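Long-range contacts in UDP-N-Acetylenolpyruvylglucosamine Reductase (Thermus caldophilus, PDB 2GQT), which catalyses the NADPH-dependent reduction of UDP-N-acetylenolpyruvylglucosamine to UDP-N-acetylmuramate with bound FAD, a step in building the bacterial cell wall: residues V133-A138 / H155-G160; T38-R43 / P59-R64; K202-Q207 / L258-E263. All coordinates share one frame; numbering follows the deposited sequence.

Contact 1 of 3, residues V133-A138 / H155-G160; sequences VFHDGA and HLPPGG
H135 and P157 meet where the tip of a beta-hairpin packs against a second turn in the FAD-binding part of the chain. H135 to A138 form the type I' turn of the hairpin joining strands 128-135 and 138-142, and P157 to G160 form a type II turn just before strand 161-171. One apolar element is a CH-pi contact: P157 CB stands over the centre of the H135 imidazole, 3.5 Å from its centroid and 4° off the ring normal. V133 CG1, anti to the backbone N (chi1 -179°), lies 3.7 Å from G160 CA. A side chain on G160 would collide with that methyl; this glycine also touches the FAD. Polar bonds fix the rotation of the imidazole: H135 ND1 donates to D136 OD2 (2.9 Å), which lies near the ring plane, while NE2 is hydrogen-bonded to Y142 OH. An alanine in place of H135 would probably leave P157 CB without its aromatic platform and deprive D136 and Y142 of their imidazole partner. No direct hydrogen bond joins the two turns; G160 CA makes a CA-H...O contact of 3.4 Å with F134 O, and water bridges other polar groups. One water donates to both F134 O and G159 O. Two others donate to P158 O: the first accepts from D136 N at 2.9 Å, and the second also donates to D136 OD2, the water oxygen 2.7 Å from that OD2.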
# COMPACT_ATOMS: atom_id res chain seq x y z
N VAL A 133 0.95 -11.66 -13.24
CA VAL A 133 1.43 -12.15 -11.95
C VAL A 133 2.52 -13.20 -12.21
O VAL A 133 2.33 -14.12 -13.01
CB VAL A 133 0.30 -12.78 -11.11
CG1 VAL A 133 0.83 -13.26 -9.76
CG2 VAL A 133 -0.85 -11.81 -10.90
N PHE A 134 3.65 -13.03 -11.53
CA PHE A 134 4.74 -13.98 -11.60
C PHE A 134 4.60 -14.92 -10.41
O PHE A 134 4.60 -14.50 -9.25
CB PHE A 134 6.08 -13.24 -11.54
CG PHE A 134 7.27 -14.15 -11.60
CD1 PHE A 134 7.88 -14.60 -10.45
CD2 PHE A 134 7.77 -14.56 -12.83
CE1 PHE A 134 8.98 -15.46 -10.51
CE2 PHE A 134 8.86 -15.41 -12.90
CZ PHE A 134 9.47 -15.85 -11.75
N HIS A 135 4.46 -16.21 -10.71
CA HIS A 135 4.39 -17.23 -9.67
C HIS A 135 4.82 -18.57 -10.25
O HIS A 135 4.70 -18.80 -11.45
CB HIS A 135 2.99 -17.31 -9.03
CG HIS A 135 1.89 -17.72 -9.97
ND1 HIS A 135 1.42 -19.01 -10.06
CD2 HIS A 135 1.11 -16.98 -10.80
CE1 HIS A 135 0.43 -19.06 -10.93
NE2 HIS A 135 0.22 -17.85 -11.39
N ASP A 136 5.33 -19.44 -9.38
CA ASP A 136 5.83 -20.76 -9.80
C ASP A 136 6.82 -20.63 -10.95
O ASP A 136 6.80 -21.43 -11.88
CB ASP A 136 4.67 -21.70 -10.17
CG ASP A 136 3.64 -21.83 -9.07
OD1 ASP A 136 4.02 -22.11 -7.92
OD2 ASP A 136 2.44 -21.65 -9.36
N GLY A 137 7.67 -19.61 -10.89
CA GLY A 137 8.72 -19.41 -11.88
C GLY A 137 8.31 -18.89 -13.25
O GLY A 137 9.13 -18.84 -14.16
N ALA A 138 7.05 -18.47 -13.40
CA ALA A 138 6.53 -18.04 -14.70
C ALA A 138 5.58 -16.85 -14.60
O ALA A 138 5.01 -16.59 -13.55
CB ALA A 138 5.85 -19.20 -15.42
N HIS A 155 -6.77 -12.48 -3.43
CA HIS A 155 -6.31 -13.86 -3.27
C HIS A 155 -5.44 -14.16 -4.48
O HIS A 155 -5.87 -14.80 -5.44
CB HIS A 155 -7.51 -14.82 -3.17
CG HIS A 155 -7.16 -16.21 -2.72
ND1 HIS A 155 -6.42 -16.46 -1.58
CD2 HIS A 155 -7.51 -17.41 -3.22
CE1 HIS A 155 -6.30 -17.77 -1.42
NE2 HIS A 155 -6.95 -18.37 -2.40
N LEU A 156 -4.21 -13.64 -4.46
CA LEU A 156 -3.29 -13.90 -5.56
C LEU A 156 -2.82 -15.34 -5.53
O LEU A 156 -2.86 -15.99 -4.48
CB LEU A 156 -2.07 -12.98 -5.46
CG LEU A 156 -2.29 -11.48 -5.53
CD1 LEU A 156 -0.95 -10.77 -5.43
CD2 LEU A 156 -3.02 -11.07 -6.79
N PRO A 157 -2.38 -15.87 -6.69
CA PRO A 157 -1.72 -17.17 -6.65
C PRO A 157 -0.62 -17.21 -5.60
O PRO A 157 0.05 -16.19 -5.39
CB PRO A 157 -1.14 -17.31 -8.06
CG PRO A 157 -2.08 -16.52 -8.91
CD PRO A 157 -2.49 -15.35 -8.07
N PRO A 158 -0.44 -18.35 -4.92
CA PRO A 158 0.57 -18.45 -3.87
C PRO A 158 1.95 -17.95 -4.31
O PRO A 158 2.46 -18.38 -5.36
CB PRO A 158 0.59 -19.95 -3.54
CG PRO A 158 -0.74 -20.42 -3.90
CD PRO A 158 -1.21 -19.61 -5.06
N GLY A 159 2.54 -17.07 -3.52
CA GLY A 159 3.83 -16.48 -3.83
C GLY A 159 3.79 -15.45 -4.95
O GLY A 159 4.84 -14.95 -5.37
N GLY A 160 2.60 -15.11 -5.43
CA GLY A 160 2.44 -14.26 -6.61
C GLY A 160 2.99 -12.86 -6.46
O GLY A 160 2.75 -12.19 -5.45
O HOH W 1 7.03 -15.62 -7.73
O HOH W 2 5.02 -18.57 -6.61
O HOH W 3 1.59 -20.30 -7.22

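Contact 2 of 3, residues T38-R43 / P59-R64; sequences TEAPYR and PERVIR
The guanidinium of R61 carries the methyl of A40 on one face: A40 CB stands 3.6 Å above the plane, over its centre. At the edge of the same group, near its plane, a water accepts from R61 NH2 and donates to E39 OE1, while NH1 donates to A37 O at the end of helix 31-37. On the Y42 ring, T38 CG2 lies over one face, offset toward the rim, and A40 O sits at the edge; the phenol OH is hydrogen-bonded to G159 O. I63 CD1 touches both T38 CG2 and Y42 CB, 3.7 Å from each. On the other side of the sheet, E60 OE1 lies at the edge of the R43 guanidinium, 2.7 Å from R43 NE in a salt bridge with an N-H...O angle of 159°. NH2 adds a weak bond to the same oxygen. The two planes stand 65° apart, and R43 NE meets OE1 from above the carboxylate plane; a water donates to E60 OE2 and accepts a weak bond from R43 NH2. The guanidinium also makes a cation-pi contact with W267, and NH2 bonds P268 O at the C-terminus. Between the two faces runs parallel pairing: R61 N to P41 O (3.1 Å), R43 N to R61 O (2.8 Å) and I63 N to R43 O (2.8 Å). Strand 42-44 is thereby added as the outermost strand beside 61-65, which itself pairs with 22-28; the chain from 22-28 through helix 31-37 to 42-44 is a beta-alpha-beta crossover that leaves room for 61-65 between its strands.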
# COMPACT_ATOMS: atom_id res chain seq x y z
N THR A 38 13.71 -14.75 -6.98
CA THR A 38 12.64 -15.59 -6.42
C THR A 38 13.04 -17.06 -6.23
O THR A 38 12.18 -17.89 -5.94
CB THR A 38 11.35 -15.53 -7.26
OG1 THR A 38 11.64 -15.86 -8.63
CG2 THR A 38 10.72 -14.15 -7.19
N GLU A 39 14.32 -17.36 -6.38
CA GLU A 39 14.81 -18.74 -6.26
C GLU A 39 14.93 -19.19 -4.81
O GLU A 39 15.09 -20.38 -4.54
CB GLU A 39 16.15 -18.89 -6.97
CG GLU A 39 16.04 -18.93 -8.48
CD GLU A 39 17.39 -19.05 -9.16
OE1 GLU A 39 18.43 -18.88 -8.48
OE2 GLU A 39 17.42 -19.30 -10.38
N ALA A 40 14.86 -18.24 -3.88
CA ALA A 40 14.82 -18.52 -2.46
C ALA A 40 13.64 -17.78 -1.83
O ALA A 40 13.09 -16.87 -2.47
CB ALA A 40 16.13 -18.11 -1.80
N PRO A 41 13.23 -18.16 -0.61
CA PRO A 41 12.11 -17.49 0.07
C PRO A 41 12.21 -15.96 0.02
O PRO A 41 13.27 -15.39 0.28
CB PRO A 41 12.23 -17.98 1.52
CG PRO A 41 12.85 -19.34 1.39
CD PRO A 41 13.78 -19.26 0.21
N TYR A 42 11.10 -15.32 -0.32
CA TYR A 42 11.07 -13.89 -0.58
C TYR A 42 9.78 -13.26 -0.09
O TYR A 42 8.77 -13.95 0.11
CB TYR A 42 11.24 -13.61 -2.08
CG TYR A 42 10.15 -14.24 -2.93
CD1 TYR A 42 8.94 -13.58 -3.17
CD2 TYR A 42 10.32 -15.52 -3.47
CE1 TYR A 42 7.94 -14.17 -3.93
CE2 TYR A 42 9.33 -16.12 -4.22
CZ TYR A 42 8.14 -15.44 -4.45
OH TYR A 42 7.16 -16.04 -5.21
N ARG A 43 9.83 -11.94 0.09
CA ARG A 43 8.66 -11.09 0.25
C ARG A 43 8.79 -9.98 -0.79
O ARG A 43 9.89 -9.70 -1.26
CB ARG A 43 8.65 -10.45 1.64
CG ARG A 43 8.63 -11.43 2.80
CD ARG A 43 8.69 -10.68 4.11
NE ARG A 43 8.90 -11.57 5.24
CZ ARG A 43 7.99 -11.87 6.16
NH1 ARG A 43 6.77 -11.33 6.11
NH2 ARG A 43 8.30 -12.70 7.14
N PRO A 59 14.00 -12.21 7.69
CA PRO A 59 15.11 -12.99 7.14
C PRO A 59 15.06 -13.29 5.64
O PRO A 59 16.08 -13.64 5.05
CB PRO A 59 15.04 -14.29 7.95
CG PRO A 59 13.59 -14.48 8.19
CD PRO A 59 12.97 -13.09 8.29
N GLU A 60 13.88 -13.15 5.03
CA GLU A 60 13.71 -13.49 3.62
C GLU A 60 14.30 -12.41 2.72
O GLU A 60 14.58 -11.29 3.16
CB GLU A 60 12.23 -13.69 3.27
CG GLU A 60 11.53 -14.81 4.03
CD GLU A 60 11.01 -14.40 5.39
OE1 GLU A 60 11.00 -13.19 5.71
OE2 GLU A 60 10.61 -15.31 6.15
N ARG A 61 14.50 -12.76 1.45
CA ARG A 61 14.84 -11.77 0.44
C ARG A 61 13.65 -10.83 0.30
O ARG A 61 12.52 -11.29 0.17
CB ARG A 61 15.13 -12.45 -0.89
CG ARG A 61 16.31 -13.40 -0.87
CD ARG A 61 16.52 -13.98 -2.24
NE ARG A 61 17.70 -14.84 -2.29
CZ ARG A 61 18.12 -15.48 -3.38
NH1 ARG A 61 17.46 -15.36 -4.52
NH2 ARG A 61 19.22 -16.23 -3.32
N VAL A 62 13.92 -9.53 0.37
CA VAL A 62 12.86 -8.54 0.17
C VAL A 62 13.06 -7.93 -1.22
O VAL A 62 14.09 -7.31 -1.49
CB VAL A 62 12.87 -7.46 1.28
CG1 VAL A 62 11.80 -6.43 1.03
CG2 VAL A 62 12.63 -8.12 2.64
N ILE A 63 12.09 -8.15 -2.10
CA ILE A 63 12.18 -7.76 -3.50
C ILE A 63 11.46 -6.45 -3.76
O ILE A 63 10.30 -6.27 -3.36
CB ILE A 63 11.60 -8.87 -4.40
CG1 ILE A 63 12.42 -10.16 -4.27
CG2 ILE A 63 11.56 -8.41 -5.86
CD1 ILE A 63 11.82 -11.35 -4.97
N ARG A 64 12.17 -5.53 -4.42
CA ARG A 64 11.62 -4.27 -4.93
C ARG A 64 11.65 -4.34 -6.45
O ARG A 64 12.67 -4.73 -7.03
CB ARG A 64 12.49 -3.09 -4.51
CG ARG A 64 12.41 -2.66 -3.08
CD ARG A 64 13.10 -1.32 -2.90
NE ARG A 64 14.39 -1.19 -3.60
CZ ARG A 64 15.06 -0.05 -3.68
NH1 ARG A 64 14.57 1.05 -3.13
NH2 ARG A 64 16.23 -0.01 -4.32
O HOH W 4 19.42 -17.21 -6.26
O HOH W 5 9.72 -14.56 8.59

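Contact 3 of 3, residues K202-Q207 / L258-E263; sequences KNPPGQ and LPLELE
K202 and E261 join two irregular surface loops of the C-terminal domain, the one leading into helix 209-215 and the other leaving helix 244-257 toward strand 265-267. The segments run in roughly opposite directions, and their backbone link is a nearly straight hydrogen bond from K202 N to E261 O (2.9 Å, N-H...O angle 169°). The return bond goes through water, which donates to K202 O and accepts from E261 N. The lysine side chain crosses to the other loop as well: a bend at its end (chi4 70°) brings K202 NZ to L262 O at 2.7 Å. E263 OE1 lies 3.8 Å from K202 NZ, a long salt bridge, and the two side chains cross at about a right angle. At the other end the contact is apolar, with L260 CD2 at 3.6 Å from both P204 CG and P204 CD. L260 itself is buried, packing also on F201, I213 of helix 209-215 and V254 of helix 244-257. The E263 end borders the active site: its backbone is hydrogen-bonded to A200, and the E263 side chain touches R152, probably an active-site residue, and lies about 5 Å from the side chain of C199, the probable proton donor, and about 5 Å from the FAD. The arrangement therefore resembles a short, water-interrupted antiparallel pairing at the rim of the MurB active site.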
# COMPACT_ATOMS: atom_id res chain seq x y z
N LYS A 202 -9.11 -1.68 11.04
CA LYS A 202 -10.31 -1.93 10.23
C LYS A 202 -11.54 -1.39 10.94
O LYS A 202 -11.55 -1.24 12.16
CB LYS A 202 -10.51 -3.44 10.04
CG LYS A 202 -9.45 -4.14 9.22
CD LYS A 202 -9.75 -5.63 9.12
CE LYS A 202 -8.89 -6.31 8.06
NZ LYS A 202 -7.47 -6.40 8.47
N ASN A 203 -12.60 -1.13 10.18
CA ASN A 203 -13.89 -0.76 10.76
C ASN A 203 -14.76 -1.98 11.06
O ASN A 203 -14.93 -2.85 10.19
CB ASN A 203 -14.63 0.21 9.84
CG ASN A 203 -13.90 1.53 9.65
OD1 ASN A 203 -13.17 1.99 10.53
ND2 ASN A 203 -14.10 2.15 8.50
N PRO A 204 -15.31 -2.07 12.29
CA PRO A 204 -16.31 -3.10 12.56
C PRO A 204 -17.57 -2.87 11.72
O PRO A 204 -17.78 -1.74 11.27
CB PRO A 204 -16.62 -2.90 14.05
CG PRO A 204 -15.47 -2.14 14.59
CD PRO A 204 -15.05 -1.24 13.48
N PRO A 205 -18.38 -3.92 11.49
CA PRO A 205 -19.62 -3.74 10.72
C PRO A 205 -20.51 -2.63 11.28
O PRO A 205 -20.93 -2.70 12.44
CB PRO A 205 -20.31 -5.11 10.83
CG PRO A 205 -19.59 -5.85 11.93
CD PRO A 205 -18.19 -5.32 11.91
N GLY A 206 -20.76 -1.61 10.46
CA GLY A 206 -21.64 -0.51 10.84
C GLY A 206 -21.05 0.44 11.86
O GLY A 206 -21.77 1.18 12.53
N GLN A 207 -19.72 0.41 11.98
CA GLN A 207 -18.99 1.25 12.92
C GLN A 207 -17.79 1.91 12.24
O GLN A 207 -17.41 1.52 11.13
CB GLN A 207 -18.52 0.41 14.12
CG GLN A 207 -19.64 -0.13 15.01
CD GLN A 207 -19.20 -1.29 15.90
OE1 GLN A 207 -18.14 -1.24 16.53
NE2 GLN A 207 -20.02 -2.33 15.97
N LEU A 258 -11.32 -1.37 22.65
CA LEU A 258 -12.17 -1.54 21.47
C LEU A 258 -11.77 -2.82 20.73
O LEU A 258 -10.59 -3.03 20.47
CB LEU A 258 -12.05 -0.34 20.53
CG LEU A 258 -12.60 1.02 21.00
CD1 LEU A 258 -11.94 2.16 20.27
CD2 LEU A 258 -14.13 1.05 20.85
N PRO A 259 -12.75 -3.69 20.42
CA PRO A 259 -12.43 -4.90 19.65
C PRO A 259 -12.12 -4.60 18.17
O PRO A 259 -12.89 -4.95 17.27
CB PRO A 259 -13.71 -5.74 19.78
CG PRO A 259 -14.79 -4.74 19.94
CD PRO A 259 -14.19 -3.63 20.76
N LEU A 260 -10.98 -3.94 17.93
CA LEU A 260 -10.56 -3.59 16.58
C LEU A 260 -9.44 -4.50 16.09
O LEU A 260 -8.56 -4.88 16.86
CB LEU A 260 -10.09 -2.13 16.54
CG LEU A 260 -11.12 -1.02 16.82
CD1 LEU A 260 -10.45 0.33 16.90
CD2 LEU A 260 -12.21 -1.01 15.76
N GLU A 261 -9.48 -4.84 14.80
CA GLU A 261 -8.42 -5.62 14.15
C GLU A 261 -7.54 -4.68 13.33
O GLU A 261 -8.02 -3.69 12.78
CB GLU A 261 -9.01 -6.73 13.26
CG GLU A 261 -9.75 -7.85 14.01
CD GLU A 261 -8.83 -8.72 14.86
OE1 GLU A 261 -7.70 -9.04 14.43
OE2 GLU A 261 -9.25 -9.10 15.98
N LEU A 262 -6.25 -5.01 13.25
CA LEU A 262 -5.30 -4.23 12.46
C LEU A 262 -5.58 -4.29 10.97
O LEU A 262 -5.87 -5.35 10.42
CB LEU A 262 -3.87 -4.72 12.70
CG LEU A 262 -3.10 -4.18 13.89
CD1 LEU A 262 -1.71 -4.78 13.87
CD2 LEU A 262 -3.03 -2.65 13.85
N GLU A 263 -5.49 -3.13 10.33
CA GLU A 263 -5.50 -3.04 8.88
C GLU A 263 -4.07 -3.27 8.34
O GLU A 263 -3.89 -3.87 7.28
CB GLU A 263 -6.04 -1.68 8.45
CG GLU A 263 -6.06 -1.41 6.94
CD GLU A 263 -7.16 -2.17 6.19
OE1 GLU A 263 -7.83 -3.04 6.77
OE2 GLU A 263 -7.35 -1.89 4.99
O HOH W 6 -11.69 -3.77 13.31

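Contacts 1 and 2 are neighbours on the same side of the chain's centre, 13 Å apart between centres, and they touch through the Y42 phenol and through F134, which packs on T38. The centre of contact 3, in the C-terminal domain, is about 30 Å from that of contact 1 and 31 Å from that of contact 2. None is a true core: contact 1 is partly buried, while contacts 2 and 3 lie at the surface with some buried apolar side chains. Only contact 2 joins two strands, so direct backbone bonds and a salt bridge dominate there. Contact 1 sets turn against turn through ring packing and water, and contact 3 joins loops through backbone, lysine and water beside the active site.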